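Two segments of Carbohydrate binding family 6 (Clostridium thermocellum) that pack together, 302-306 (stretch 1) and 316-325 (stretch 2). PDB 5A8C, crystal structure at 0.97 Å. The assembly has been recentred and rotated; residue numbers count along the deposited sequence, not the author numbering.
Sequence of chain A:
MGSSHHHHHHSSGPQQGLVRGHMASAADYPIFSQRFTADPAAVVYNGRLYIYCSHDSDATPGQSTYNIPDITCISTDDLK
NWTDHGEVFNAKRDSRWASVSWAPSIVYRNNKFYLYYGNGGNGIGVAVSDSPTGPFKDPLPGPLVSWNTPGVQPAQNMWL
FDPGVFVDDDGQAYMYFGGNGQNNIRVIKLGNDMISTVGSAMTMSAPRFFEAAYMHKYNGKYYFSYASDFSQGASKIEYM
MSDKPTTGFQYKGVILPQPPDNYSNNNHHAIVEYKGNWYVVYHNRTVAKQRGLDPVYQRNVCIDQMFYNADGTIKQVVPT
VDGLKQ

Stretch 1 (302-306) CIDQM
Stretch 2, residues 316-325: QVVPTVDGLK

Stretch 1 is an extended strand that enters from earlier in the chain; stretch 2 has no regular secondary structure. From Val317 to Thr320 stretch 2 is extended and runs antiparallel alongside the strand; Val321 (-130/16) and Asp322 (-131/25) then leave the extended conformation, and the chain turns back to bring Leu324 to the strand. The register is set by two CA pairs: Asp304 CA lies 6.3 Å from Pro319 CA, and Met306 CA lies 5.8 Å from Val317 CA. No direct backbone-to-backbone hydrogen bond joins the two segments; side-chain contacts, one main-chain amide and two waters join them, burying 347 Å² in total.

Cys302 (phi/psi -138/161, chi1 m) directs its CA-to-CB bond toward stretch 2 but makes no contact. Ile303 (-145/139, chi1 t, chi2 t) is buried and its CA-to-CB bond lies sideways. Its CG2 lies 4.1 Å from Leu324 CD1, an apolar contact, while its carbonyl O is 3.8 Å from Leu324 CD2. Leu324 (-56/143, chi1 m, chi2 t) also starts sideways, but its end comes nearer, so that a long branched side chain spans the gap its backbone leaves.

Asp304 (-145/156) is the centre of the polar contact and has the largest covered area, 96 Å². With CB toward stretch 2, chi1 at -85° and chi2 at -60°, its carboxylate reaches Thr320. The hydroxyl Thr320 OG1 donates to Asp304 OD1 at 2.6 Å, and the amide Thr320 N donates to Asp304 OD2 at 3.1 Å with an N-H...O angle of 160°. One threonine thus serves both oxygens, and its rotamer, chi1 p at 66° on a backbone of -119/155, places the hydroxyl for this. Water 1 adds a bridge, donating to Asp304 OD2 at 2.9 Å and to Thr320 O at 2.8 Å. A short acid suits a buried site where donors converge in this way. Pro319 (-61/142, C-gamma exo) precedes the threonine; its CA sits 3.3 Å from Asp304 OD2, and its ring restricts phi, here -61°, which fits the extended backbone; as proline it also has no N-H to offer. The aliphatic part of the aspartate is used too: Asp304 CB is 3.9 Å from Val317 CG1, and Asp304 CA is 3.9 Å from Leu324 CD2.

Gln305 (-72/148, chi1 t, chi2 t, chi3 -2°) is partly exposed; its CA-to-CB bond lies sideways, and its side chain is not among the close contacts. Its backbone matters more. Water 2 donates to Gln305 O at 2.7 Å and accepts from Val318 N at 3.0 Å, linking the two segments through solvent. Gln305 O also lies 3.8 Å from Val317 CG1. Val318 (-107/106, chi1 t) leaves its side chain exposed.

Met306 (-124/145; chi1 t, chi2 t, chi3 p) starts sideways and its end leads away, yet its CG packs 4.0 Å from Val317 CG2. Val317 (-71/144, chi1 t) points toward stretch 1 and is buried, a compact branched residue filling space beside the strand. Between Thr320 and Leu324, the chain loops clear of the strand through Gly323, whose 94/156 backbone would jam a CB against the preceding carbonyl.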

# COMPACT_ATOMS: atom_id res chain seq x y z
N CYS A 302 7.24 -2.23 -9.36
CA CYS A 302 8.01 -3.45 -9.52
C CYS A 302 7.22 -4.63 -8.96
O CYS A 302 6.39 -4.45 -8.08
CB CYS A 302 9.37 -3.35 -8.84
SG CYS A 302 10.51 -2.11 -9.44
N ILE A 303 7.60 -5.83 -9.37
CA ILE A 303 7.03 -7.06 -8.85
C ILE A 303 8.08 -8.13 -8.79
O ILE A 303 8.86 -8.30 -9.74
CB ILE A 303 5.77 -7.48 -9.65
CG1 ILE A 303 5.06 -8.66 -8.99
CG2 ILE A 303 6.09 -7.75 -11.12
CD1 ILE A 303 3.69 -8.96 -9.59
N ASP A 304 8.09 -8.93 -7.71
CA ASP A 304 8.94 -10.09 -7.58
C ASP A 304 8.23 -11.19 -6.82
O ASP A 304 7.33 -10.90 -6.03
CB ASP A 304 10.32 -9.76 -7.00
CG ASP A 304 11.32 -9.30 -8.10
OD1 ASP A 304 11.56 -10.12 -9.03
OD2 ASP A 304 11.82 -8.15 -8.04
N GLN A 305 8.64 -12.40 -7.03
CA GLN A 305 8.09 -13.52 -6.29
C GLN A 305 8.54 -13.55 -4.83
O GLN A 305 9.67 -13.16 -4.49
CB GLN A 305 8.43 -14.85 -6.98
CG GLN A 305 7.51 -16.00 -6.55
CD GLN A 305 7.51 -17.23 -7.47
OE1 GLN A 305 8.17 -17.29 -8.49
NE2 GLN A 305 6.73 -18.22 -7.09
N MET A 306 7.65 -14.06 -3.97
CA MET A 306 7.90 -14.18 -2.53
C MET A 306 7.68 -15.66 -2.18
O MET A 306 6.73 -16.28 -2.67
CB MET A 306 6.91 -13.29 -1.78
CG MET A 306 7.21 -13.12 -0.29
SD MET A 306 5.87 -12.37 0.62
CE MET A 306 4.92 -13.81 1.05
N GLN A 316 13.56 -13.62 2.57
CA GLN A 316 13.83 -12.32 2.01
C GLN A 316 13.73 -12.38 0.46
O GLN A 316 14.31 -13.25 -0.18
CB GLN A 316 15.20 -11.82 2.44
CG GLN A 316 15.47 -10.40 1.97
CD GLN A 316 16.64 -9.85 2.64
OE1 GLN A 316 16.84 -9.97 3.88
NE2 GLN A 316 17.47 -9.25 1.86
N VAL A 317 13.00 -11.41 -0.10
CA VAL A 317 12.82 -11.31 -1.54
C VAL A 317 14.09 -10.87 -2.20
O VAL A 317 14.84 -10.02 -1.66
CB VAL A 317 11.66 -10.32 -1.83
CG1 VAL A 317 11.51 -9.99 -3.32
CG2 VAL A 317 10.33 -10.87 -1.30
N VAL A 318 14.31 -11.43 -3.39
CA VAL A 318 15.45 -11.11 -4.22
C VAL A 318 14.97 -10.28 -5.41
O VAL A 318 14.32 -10.80 -6.33
CB VAL A 318 16.12 -12.38 -4.72
CG1 VAL A 318 17.26 -12.06 -5.64
CG2 VAL A 318 16.60 -13.20 -3.54
N PRO A 319 15.25 -8.95 -5.41
CA PRO A 319 14.81 -8.16 -6.54
C PRO A 319 15.46 -8.66 -7.84
O PRO A 319 16.64 -9.00 -7.84
CB PRO A 319 15.27 -6.75 -6.16
CG PRO A 319 15.28 -6.70 -4.67
CD PRO A 319 15.76 -8.10 -4.30
N THR A 320 14.70 -8.66 -8.91
CA THR A 320 15.21 -9.05 -10.19
C THR A 320 15.12 -7.89 -11.17
O THR A 320 14.29 -6.99 -11.06
CB THR A 320 14.45 -10.27 -10.81
OG1 THR A 320 13.11 -9.91 -11.10
CG2 THR A 320 14.53 -11.52 -9.94
N VAL A 321 15.97 -7.93 -12.18
CA VAL A 321 16.07 -6.84 -13.14
C VAL A 321 16.00 -7.35 -14.59
O VAL A 321 16.30 -6.61 -15.52
CB VAL A 321 17.34 -5.97 -12.90
CG1 VAL A 321 17.26 -5.36 -11.50
CG2 VAL A 321 18.61 -6.75 -13.11
N ASP A 322 15.55 -8.60 -14.79
CA ASP A 322 15.39 -9.13 -16.13
C ASP A 322 14.01 -9.77 -16.32
O ASP A 322 13.82 -10.62 -17.22
CB ASP A 322 16.56 -10.09 -16.47
CG ASP A 322 17.92 -9.38 -16.53
OD1 ASP A 322 18.12 -8.56 -17.48
OD2 ASP A 322 18.79 -9.63 -15.64
N GLY A 323 13.05 -9.35 -15.53
CA GLY A 323 11.68 -9.83 -15.66
C GLY A 323 11.38 -11.00 -14.75
O GLY A 323 12.31 -11.74 -14.37
N LEU A 324 10.12 -11.20 -14.41
CA LEU A 324 9.76 -12.41 -13.64
C LEU A 324 10.22 -13.66 -14.39
O LEU A 324 10.19 -13.73 -15.63
CB LEU A 324 8.25 -12.55 -13.47
CG LEU A 324 7.65 -11.58 -12.43
CD1 LEU A 324 6.14 -11.65 -12.52
CD2 LEU A 324 8.11 -11.84 -10.99
N LYS A 325 10.68 -14.68 -13.66
CA LYS A 325 10.95 -16.00 -14.22
C LYS A 325 9.67 -16.88 -14.35
O LYS A 325 9.74 -18.06 -14.76
CB LYS A 325 11.95 -16.69 -13.34
O HOH W 1 11.78 -6.13 -10.09
O HOH W 2 12.36 -13.52 -4.28